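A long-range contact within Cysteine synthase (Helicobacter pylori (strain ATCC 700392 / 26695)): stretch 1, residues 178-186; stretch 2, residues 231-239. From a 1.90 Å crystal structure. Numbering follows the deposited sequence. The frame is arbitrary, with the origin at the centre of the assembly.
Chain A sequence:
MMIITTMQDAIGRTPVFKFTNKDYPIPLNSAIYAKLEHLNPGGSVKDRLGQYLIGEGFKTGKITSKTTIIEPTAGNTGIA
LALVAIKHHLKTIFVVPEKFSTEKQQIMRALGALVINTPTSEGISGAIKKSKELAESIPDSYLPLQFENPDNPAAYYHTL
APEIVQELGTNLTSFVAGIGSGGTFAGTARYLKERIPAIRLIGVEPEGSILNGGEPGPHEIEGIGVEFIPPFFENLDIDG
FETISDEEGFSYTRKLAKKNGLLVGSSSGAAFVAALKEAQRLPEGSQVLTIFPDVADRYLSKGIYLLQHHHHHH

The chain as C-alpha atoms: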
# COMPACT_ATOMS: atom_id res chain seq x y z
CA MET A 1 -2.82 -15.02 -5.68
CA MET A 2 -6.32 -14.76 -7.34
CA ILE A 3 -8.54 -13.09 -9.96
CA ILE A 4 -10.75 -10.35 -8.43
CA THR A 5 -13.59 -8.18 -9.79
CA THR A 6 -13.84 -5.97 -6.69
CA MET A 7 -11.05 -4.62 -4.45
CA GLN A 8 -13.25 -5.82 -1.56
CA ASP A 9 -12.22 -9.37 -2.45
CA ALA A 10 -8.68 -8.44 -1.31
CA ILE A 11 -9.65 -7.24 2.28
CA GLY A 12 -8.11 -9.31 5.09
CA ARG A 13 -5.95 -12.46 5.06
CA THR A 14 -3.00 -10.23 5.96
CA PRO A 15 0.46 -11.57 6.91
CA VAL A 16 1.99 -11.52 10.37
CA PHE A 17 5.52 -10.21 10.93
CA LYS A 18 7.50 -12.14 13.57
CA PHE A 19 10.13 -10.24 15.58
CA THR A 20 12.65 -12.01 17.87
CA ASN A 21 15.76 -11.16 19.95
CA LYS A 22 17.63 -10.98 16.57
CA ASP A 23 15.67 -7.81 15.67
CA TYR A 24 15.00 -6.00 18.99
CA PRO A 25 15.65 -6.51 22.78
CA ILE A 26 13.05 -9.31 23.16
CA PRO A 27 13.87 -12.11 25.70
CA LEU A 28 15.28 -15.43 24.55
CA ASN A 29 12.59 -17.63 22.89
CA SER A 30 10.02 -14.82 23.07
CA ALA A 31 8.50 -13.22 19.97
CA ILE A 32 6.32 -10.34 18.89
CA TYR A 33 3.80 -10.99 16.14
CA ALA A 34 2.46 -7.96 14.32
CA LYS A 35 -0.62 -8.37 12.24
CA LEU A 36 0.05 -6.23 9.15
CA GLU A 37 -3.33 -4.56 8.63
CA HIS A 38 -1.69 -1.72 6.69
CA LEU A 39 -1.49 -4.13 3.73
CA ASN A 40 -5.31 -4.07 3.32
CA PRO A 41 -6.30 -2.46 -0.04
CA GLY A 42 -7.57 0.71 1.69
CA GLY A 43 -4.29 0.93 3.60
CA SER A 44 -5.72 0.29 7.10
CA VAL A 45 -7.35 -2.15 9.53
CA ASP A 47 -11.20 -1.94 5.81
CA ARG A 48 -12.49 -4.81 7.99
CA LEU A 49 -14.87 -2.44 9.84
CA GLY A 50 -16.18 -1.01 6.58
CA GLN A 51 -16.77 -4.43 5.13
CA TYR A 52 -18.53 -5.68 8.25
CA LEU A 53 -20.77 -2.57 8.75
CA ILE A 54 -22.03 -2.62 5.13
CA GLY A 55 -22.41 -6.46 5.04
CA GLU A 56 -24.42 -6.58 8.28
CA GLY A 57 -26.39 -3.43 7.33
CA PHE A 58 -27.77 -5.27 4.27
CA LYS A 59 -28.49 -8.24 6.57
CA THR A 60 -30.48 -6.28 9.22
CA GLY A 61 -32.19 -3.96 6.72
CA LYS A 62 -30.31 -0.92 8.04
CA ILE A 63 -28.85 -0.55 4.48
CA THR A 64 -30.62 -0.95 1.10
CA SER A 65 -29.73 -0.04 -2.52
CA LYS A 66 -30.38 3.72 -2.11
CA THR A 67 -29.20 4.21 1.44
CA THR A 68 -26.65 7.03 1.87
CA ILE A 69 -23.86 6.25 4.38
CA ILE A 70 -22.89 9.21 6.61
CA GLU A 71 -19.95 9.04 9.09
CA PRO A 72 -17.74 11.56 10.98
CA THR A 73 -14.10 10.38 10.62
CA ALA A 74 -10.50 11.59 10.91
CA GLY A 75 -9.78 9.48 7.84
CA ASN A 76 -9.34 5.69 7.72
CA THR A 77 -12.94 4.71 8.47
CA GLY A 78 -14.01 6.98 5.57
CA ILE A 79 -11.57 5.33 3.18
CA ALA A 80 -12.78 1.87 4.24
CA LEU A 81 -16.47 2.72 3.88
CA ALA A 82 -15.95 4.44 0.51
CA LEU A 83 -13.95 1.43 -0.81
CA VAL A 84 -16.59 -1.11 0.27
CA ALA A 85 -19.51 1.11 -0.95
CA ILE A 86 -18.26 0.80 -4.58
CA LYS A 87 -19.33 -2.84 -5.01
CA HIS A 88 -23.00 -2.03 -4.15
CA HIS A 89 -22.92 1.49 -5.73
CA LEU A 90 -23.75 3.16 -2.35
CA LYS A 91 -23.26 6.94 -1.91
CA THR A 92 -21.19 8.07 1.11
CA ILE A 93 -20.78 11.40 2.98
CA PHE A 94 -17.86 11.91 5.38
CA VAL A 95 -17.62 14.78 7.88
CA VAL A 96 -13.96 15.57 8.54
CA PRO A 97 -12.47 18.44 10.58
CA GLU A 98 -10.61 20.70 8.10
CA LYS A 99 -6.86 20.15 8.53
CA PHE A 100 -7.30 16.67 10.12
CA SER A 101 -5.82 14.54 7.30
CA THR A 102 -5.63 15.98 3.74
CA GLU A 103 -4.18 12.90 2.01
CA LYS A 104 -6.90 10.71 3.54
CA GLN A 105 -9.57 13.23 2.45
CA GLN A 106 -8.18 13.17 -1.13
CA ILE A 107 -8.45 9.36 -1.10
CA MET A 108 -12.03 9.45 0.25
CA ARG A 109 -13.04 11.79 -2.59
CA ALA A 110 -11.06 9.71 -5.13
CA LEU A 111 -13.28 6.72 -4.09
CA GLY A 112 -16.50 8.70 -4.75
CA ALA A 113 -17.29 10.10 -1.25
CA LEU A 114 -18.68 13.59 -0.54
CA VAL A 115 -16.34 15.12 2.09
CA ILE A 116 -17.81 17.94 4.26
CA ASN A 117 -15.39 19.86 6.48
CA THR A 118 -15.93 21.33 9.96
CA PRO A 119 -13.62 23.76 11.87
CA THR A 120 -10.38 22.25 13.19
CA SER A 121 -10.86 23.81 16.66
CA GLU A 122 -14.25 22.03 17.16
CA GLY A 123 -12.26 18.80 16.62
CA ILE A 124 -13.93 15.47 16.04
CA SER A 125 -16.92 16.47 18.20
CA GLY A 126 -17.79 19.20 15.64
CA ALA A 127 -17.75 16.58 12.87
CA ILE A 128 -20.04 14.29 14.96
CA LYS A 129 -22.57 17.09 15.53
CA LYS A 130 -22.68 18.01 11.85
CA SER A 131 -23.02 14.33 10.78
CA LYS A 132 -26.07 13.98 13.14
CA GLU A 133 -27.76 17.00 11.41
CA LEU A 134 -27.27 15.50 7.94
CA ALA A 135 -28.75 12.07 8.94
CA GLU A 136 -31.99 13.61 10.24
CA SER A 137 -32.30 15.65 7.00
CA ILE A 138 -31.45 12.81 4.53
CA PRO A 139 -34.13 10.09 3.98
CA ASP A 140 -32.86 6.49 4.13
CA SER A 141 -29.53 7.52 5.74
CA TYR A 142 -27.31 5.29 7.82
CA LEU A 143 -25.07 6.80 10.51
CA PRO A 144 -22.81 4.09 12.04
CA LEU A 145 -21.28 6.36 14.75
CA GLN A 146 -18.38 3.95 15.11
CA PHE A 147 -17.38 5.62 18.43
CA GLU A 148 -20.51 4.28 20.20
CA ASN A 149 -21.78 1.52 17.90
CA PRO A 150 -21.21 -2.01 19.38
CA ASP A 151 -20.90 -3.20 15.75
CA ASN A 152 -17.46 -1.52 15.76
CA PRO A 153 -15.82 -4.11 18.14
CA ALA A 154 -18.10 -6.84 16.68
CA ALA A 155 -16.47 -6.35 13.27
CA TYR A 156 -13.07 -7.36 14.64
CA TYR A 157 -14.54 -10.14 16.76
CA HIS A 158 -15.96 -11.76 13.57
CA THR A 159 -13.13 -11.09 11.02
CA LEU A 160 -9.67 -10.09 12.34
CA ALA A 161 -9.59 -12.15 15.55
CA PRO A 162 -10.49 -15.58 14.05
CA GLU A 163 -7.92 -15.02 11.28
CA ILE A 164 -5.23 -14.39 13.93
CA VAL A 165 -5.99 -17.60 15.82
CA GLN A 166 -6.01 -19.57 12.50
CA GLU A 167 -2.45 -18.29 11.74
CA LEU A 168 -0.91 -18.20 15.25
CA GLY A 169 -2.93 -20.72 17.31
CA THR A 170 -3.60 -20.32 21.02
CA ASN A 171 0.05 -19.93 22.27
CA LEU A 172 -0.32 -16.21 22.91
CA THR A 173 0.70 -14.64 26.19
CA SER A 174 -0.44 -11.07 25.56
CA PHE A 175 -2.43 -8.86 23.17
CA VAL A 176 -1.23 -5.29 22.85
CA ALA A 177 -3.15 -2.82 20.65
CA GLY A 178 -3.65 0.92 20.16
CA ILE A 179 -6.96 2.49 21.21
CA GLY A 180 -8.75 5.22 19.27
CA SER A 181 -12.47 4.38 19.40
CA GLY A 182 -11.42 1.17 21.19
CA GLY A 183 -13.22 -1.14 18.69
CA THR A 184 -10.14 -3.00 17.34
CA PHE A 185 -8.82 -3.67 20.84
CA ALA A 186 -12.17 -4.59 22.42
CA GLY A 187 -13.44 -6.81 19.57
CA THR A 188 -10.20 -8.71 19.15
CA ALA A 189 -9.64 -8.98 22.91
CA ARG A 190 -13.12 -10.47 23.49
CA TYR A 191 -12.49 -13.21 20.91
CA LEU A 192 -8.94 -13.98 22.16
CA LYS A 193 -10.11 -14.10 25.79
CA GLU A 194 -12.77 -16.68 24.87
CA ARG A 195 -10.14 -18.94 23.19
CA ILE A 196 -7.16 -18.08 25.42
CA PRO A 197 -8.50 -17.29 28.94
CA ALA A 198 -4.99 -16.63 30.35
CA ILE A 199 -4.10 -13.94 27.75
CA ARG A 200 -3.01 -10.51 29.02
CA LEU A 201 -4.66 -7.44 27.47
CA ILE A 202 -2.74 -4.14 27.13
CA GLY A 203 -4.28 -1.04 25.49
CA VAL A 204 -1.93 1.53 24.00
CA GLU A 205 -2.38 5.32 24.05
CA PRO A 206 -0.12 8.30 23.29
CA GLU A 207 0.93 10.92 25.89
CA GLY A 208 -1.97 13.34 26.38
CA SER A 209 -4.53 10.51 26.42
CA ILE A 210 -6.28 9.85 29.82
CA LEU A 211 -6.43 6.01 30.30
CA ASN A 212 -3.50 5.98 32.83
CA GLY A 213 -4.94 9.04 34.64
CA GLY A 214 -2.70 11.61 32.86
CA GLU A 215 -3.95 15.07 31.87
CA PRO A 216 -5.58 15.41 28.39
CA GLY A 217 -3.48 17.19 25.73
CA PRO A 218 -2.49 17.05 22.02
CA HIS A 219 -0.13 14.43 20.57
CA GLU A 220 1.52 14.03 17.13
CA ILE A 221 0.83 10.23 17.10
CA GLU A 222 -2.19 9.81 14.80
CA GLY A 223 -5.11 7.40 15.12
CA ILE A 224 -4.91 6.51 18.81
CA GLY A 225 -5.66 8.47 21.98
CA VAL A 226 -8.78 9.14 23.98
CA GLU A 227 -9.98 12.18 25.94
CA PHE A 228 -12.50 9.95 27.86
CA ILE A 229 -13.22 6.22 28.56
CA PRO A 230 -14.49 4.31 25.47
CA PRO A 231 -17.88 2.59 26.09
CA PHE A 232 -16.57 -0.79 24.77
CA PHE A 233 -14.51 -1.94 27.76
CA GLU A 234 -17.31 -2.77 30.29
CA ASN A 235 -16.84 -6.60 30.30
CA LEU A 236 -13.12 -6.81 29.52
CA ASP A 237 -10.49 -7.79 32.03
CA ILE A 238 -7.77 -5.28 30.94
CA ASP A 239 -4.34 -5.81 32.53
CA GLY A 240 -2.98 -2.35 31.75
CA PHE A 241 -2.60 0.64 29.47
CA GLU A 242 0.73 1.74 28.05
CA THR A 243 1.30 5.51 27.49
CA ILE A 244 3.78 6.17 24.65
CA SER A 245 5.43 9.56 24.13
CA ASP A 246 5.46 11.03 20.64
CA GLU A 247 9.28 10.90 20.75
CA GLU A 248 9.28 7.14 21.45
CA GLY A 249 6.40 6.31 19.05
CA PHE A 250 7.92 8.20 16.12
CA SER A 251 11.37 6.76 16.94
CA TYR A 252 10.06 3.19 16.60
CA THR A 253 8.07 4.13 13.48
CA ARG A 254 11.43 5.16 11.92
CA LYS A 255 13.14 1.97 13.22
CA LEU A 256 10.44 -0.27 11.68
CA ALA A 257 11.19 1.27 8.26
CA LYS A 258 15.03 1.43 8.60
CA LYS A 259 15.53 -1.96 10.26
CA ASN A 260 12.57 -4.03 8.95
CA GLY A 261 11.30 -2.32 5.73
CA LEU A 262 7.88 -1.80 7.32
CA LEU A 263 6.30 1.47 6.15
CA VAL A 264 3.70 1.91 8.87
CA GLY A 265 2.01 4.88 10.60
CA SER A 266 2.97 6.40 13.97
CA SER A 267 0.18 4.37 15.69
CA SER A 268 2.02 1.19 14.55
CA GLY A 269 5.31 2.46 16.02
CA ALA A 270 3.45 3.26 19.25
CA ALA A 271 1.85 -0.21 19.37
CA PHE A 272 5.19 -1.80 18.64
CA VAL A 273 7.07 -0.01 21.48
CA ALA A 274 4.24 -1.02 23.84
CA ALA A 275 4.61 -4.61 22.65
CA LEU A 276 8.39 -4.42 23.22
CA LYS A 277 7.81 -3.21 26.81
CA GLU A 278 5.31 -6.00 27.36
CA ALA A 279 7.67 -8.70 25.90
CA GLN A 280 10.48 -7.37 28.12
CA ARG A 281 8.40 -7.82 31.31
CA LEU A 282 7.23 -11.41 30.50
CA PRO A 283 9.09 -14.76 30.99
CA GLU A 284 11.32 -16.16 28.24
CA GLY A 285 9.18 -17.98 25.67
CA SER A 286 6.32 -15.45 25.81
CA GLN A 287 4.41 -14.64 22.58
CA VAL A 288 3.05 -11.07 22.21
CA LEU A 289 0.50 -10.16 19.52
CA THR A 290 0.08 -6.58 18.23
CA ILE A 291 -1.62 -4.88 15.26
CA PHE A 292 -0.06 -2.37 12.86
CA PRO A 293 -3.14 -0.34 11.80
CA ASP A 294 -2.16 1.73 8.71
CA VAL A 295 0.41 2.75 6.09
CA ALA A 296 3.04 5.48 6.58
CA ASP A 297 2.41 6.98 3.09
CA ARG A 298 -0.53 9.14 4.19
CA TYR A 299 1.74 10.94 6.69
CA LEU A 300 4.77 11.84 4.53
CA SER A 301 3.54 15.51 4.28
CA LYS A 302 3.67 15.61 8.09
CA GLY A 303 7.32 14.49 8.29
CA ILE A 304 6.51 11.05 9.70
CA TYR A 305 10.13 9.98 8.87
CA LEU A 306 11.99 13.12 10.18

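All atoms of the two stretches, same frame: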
# COMPACT_ATOMS: atom_id res chain seq x y z
N GLY A 178 -3.27 -0.48 20.06
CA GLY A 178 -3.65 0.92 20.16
C GLY A 178 -5.16 1.09 20.25
O GLY A 178 -5.93 0.31 19.67
N ILE A 179 -5.57 2.12 21.00
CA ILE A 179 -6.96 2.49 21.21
C ILE A 179 -7.18 3.89 20.67
O ILE A 179 -6.49 4.84 21.11
CB ILE A 179 -7.33 2.41 22.70
CG1 ILE A 179 -7.32 0.97 23.20
CG2 ILE A 179 -8.67 3.11 22.97
CD1 ILE A 179 -7.11 0.87 24.67
N GLY A 180 -8.10 3.98 19.70
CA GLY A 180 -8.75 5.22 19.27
C GLY A 180 -10.18 5.23 19.75
O GLY A 180 -10.45 5.71 20.82
N SER A 181 -11.09 4.65 18.96
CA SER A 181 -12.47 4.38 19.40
C SER A 181 -12.45 3.26 20.44
O SER A 181 -13.30 3.17 21.27
CB SER A 181 -13.32 4.00 18.24
OG SER A 181 -12.84 2.79 17.66
N GLY A 182 -11.48 2.34 20.33
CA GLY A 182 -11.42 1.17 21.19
C GLY A 182 -12.00 -0.09 20.54
O GLY A 182 -11.96 -1.14 21.16
N GLY A 183 -12.57 0.01 19.34
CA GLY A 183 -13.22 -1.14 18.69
C GLY A 183 -12.25 -2.28 18.37
O GLY A 183 -12.53 -3.44 18.66
N THR A 184 -11.13 -1.96 17.72
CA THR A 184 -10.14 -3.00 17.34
C THR A 184 -9.72 -3.81 18.57
O THR A 184 -9.78 -5.06 18.56
CB THR A 184 -8.89 -2.42 16.68
OG1 THR A 184 -9.26 -1.71 15.50
CG2 THR A 184 -7.89 -3.48 16.26
N PHE A 185 -9.32 -3.07 19.61
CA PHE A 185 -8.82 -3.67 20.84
C PHE A 185 -9.92 -4.51 21.50
O PHE A 185 -9.70 -5.68 21.80
CB PHE A 185 -8.32 -2.58 21.79
CG PHE A 185 -7.87 -3.08 23.13
CD1 PHE A 185 -6.79 -3.92 23.23
CD2 PHE A 185 -8.54 -2.72 24.30
CE1 PHE A 185 -6.37 -4.40 24.46
CE2 PHE A 185 -8.11 -3.19 25.53
CZ PHE A 185 -7.01 -4.01 25.61
N ALA A 186 -11.10 -3.94 21.68
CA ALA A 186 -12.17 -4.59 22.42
C ALA A 186 -12.70 -5.83 21.69
O ALA A 186 -13.01 -6.84 22.33
CB ALA A 186 -13.30 -3.62 22.69
N PRO A 231 -16.80 3.39 25.53
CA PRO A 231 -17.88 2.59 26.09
C PRO A 231 -17.78 1.08 25.79
O PRO A 231 -18.73 0.34 26.02
CB PRO A 231 -19.11 3.23 25.42
CG PRO A 231 -18.62 3.59 24.04
CD PRO A 231 -17.21 4.09 24.29
N PHE A 232 -16.64 0.60 25.29
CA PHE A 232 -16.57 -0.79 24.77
C PHE A 232 -15.90 -1.75 25.75
O PHE A 232 -15.87 -2.93 25.48
CB PHE A 232 -15.84 -0.86 23.43
CG PHE A 232 -16.52 -0.09 22.33
CD1 PHE A 232 -17.87 -0.28 22.06
CD2 PHE A 232 -15.82 0.84 21.58
CE1 PHE A 232 -18.49 0.45 21.05
CE2 PHE A 232 -16.44 1.56 20.57
CZ PHE A 232 -17.78 1.36 20.30
N PHE A 233 -15.42 -1.23 26.89
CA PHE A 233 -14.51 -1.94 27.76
C PHE A 233 -15.20 -2.54 28.99
O PHE A 233 -14.52 -3.13 29.81
CB PHE A 233 -13.37 -1.03 28.20
CG PHE A 233 -12.45 -0.56 27.10
CD1 PHE A 233 -12.52 -1.10 25.82
CD2 PHE A 233 -11.51 0.43 27.35
CE1 PHE A 233 -11.67 -0.64 24.82
CE2 PHE A 233 -10.68 0.89 26.35
CZ PHE A 233 -10.76 0.35 25.08
N GLU A 234 -16.53 -2.41 29.10
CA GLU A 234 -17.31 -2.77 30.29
C GLU A 234 -17.03 -4.21 30.77
O GLU A 234 -16.91 -4.41 31.96
CB GLU A 234 -18.80 -2.56 30.02
CG GLU A 234 -19.69 -2.96 31.19
CD GLU A 234 -21.17 -2.63 31.02
OE1 GLU A 234 -21.64 -2.50 29.86
OE2 GLU A 234 -21.85 -2.48 32.06
N ASN A 235 -16.92 -5.19 29.86
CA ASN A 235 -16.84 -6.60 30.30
C ASN A 235 -15.51 -7.22 29.88
O ASN A 235 -15.41 -8.41 29.59
CB ASN A 235 -18.00 -7.44 29.77
CG ASN A 235 -19.34 -7.02 30.35
OD1 ASN A 235 -19.48 -6.80 31.55
ND2 ASN A 235 -20.32 -6.89 29.47
N LEU A 236 -14.47 -6.39 29.86
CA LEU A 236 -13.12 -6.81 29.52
C LEU A 236 -12.25 -6.74 30.77
O LEU A 236 -12.25 -5.74 31.48
CB LEU A 236 -12.53 -5.87 28.46
CG LEU A 236 -12.83 -6.24 27.02
CD1 LEU A 236 -12.07 -5.29 26.11
CD2 LEU A 236 -12.44 -7.69 26.73
N ASP A 237 -11.45 -7.77 30.96
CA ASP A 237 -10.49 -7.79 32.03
C ASP A 237 -9.17 -7.25 31.45
O ASP A 237 -8.43 -8.01 30.88
CB ASP A 237 -10.38 -9.21 32.57
CG ASP A 237 -9.58 -9.36 33.84
OD1 ASP A 237 -9.07 -8.34 34.36
OD2 ASP A 237 -9.49 -10.51 34.32
N ILE A 238 -8.95 -5.93 31.55
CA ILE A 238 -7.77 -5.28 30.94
C ILE A 238 -6.64 -5.25 31.98
O ILE A 238 -6.85 -4.85 33.10
CB ILE A 238 -8.11 -3.87 30.40
CG1 ILE A 238 -9.12 -3.96 29.26
CG2 ILE A 238 -6.84 -3.14 29.95
CD1 ILE A 238 -9.78 -2.66 28.92
N ASP A 239 -5.45 -5.69 31.59
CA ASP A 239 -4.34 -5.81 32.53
C ASP A 239 -3.65 -4.46 32.73
O ASP A 239 -3.13 -4.18 33.80
CB ASP A 239 -3.37 -6.91 32.10
CG ASP A 239 -4.04 -8.28 32.22
OD1 ASP A 239 -4.14 -8.76 33.36
OD2 ASP A 239 -4.55 -8.80 31.20

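No hydrogen bond crosses between the two stretches; the 386 Å² they bury, both sides summed, is held by apolar and aromatic packing. Pro231 makes no contact within 4.5 Å, so the interface begins at Phe232, whose CA lies 6.3 Å from the CA of Ala186, the nearest CA-CA pair across the stretches. Its CA-to-CB bond points toward stretch 1, and Phe232 CB sits 3.8 Å from Ala186 CB. With chi1 at -62° (m), the ring reaches back to the segment before the helix, where Phe232 CD2 lies 3.4 Å from Ser181 O, an approach at the ring edge.

Phe233 buries the most surface, 71 Å². Its CB points sideways, but chi1 of -65° (m) brings the end of the ring nearer. Phe233 CZ meets Ile179 CD1 at 3.7 Å, while Phe233 CE1 lies 3.7 Å from Gly182 O and 4.0 Å from Ala186 CB, both near the ring plane. Phe185 directs its edge toward the Phe233 face in an offset edge-to-face pair, with centroids 5.7 Å apart and planes at 83°. Glycine suits position 182 on two counts: an ideal CB would fall 3.1 Å from Phe233 CZ, and at phi/psi of 98/-5 it would jam against the preceding carbonyl. Gly182 occupies the N-cap position, and its O accepts the first helical hydrogen bond, from Ala186 N at 3.0 Å.

A type I turn from Phe233 to Leu236, with Leu236 N donating to Phe233 O at 3.3 Å, carries Glu234 and Asn235 out of reach, where their polar side chains are exposed. Leu236 then points back toward stretch 1, placing Leu236 CD1 3.8 Å from Ala186 CA and 4.0 Å from Ala186 CB; the small Ala186 methyl thus meets Phe232, Phe233 and Leu236 together. Asp237 is exposed and makes no contact. Ile238 again points toward stretch 1, Ile238 CD1 lying 3.8 Å from Phe185 CE2 at the ring edge, and Asp239 lies beyond reach.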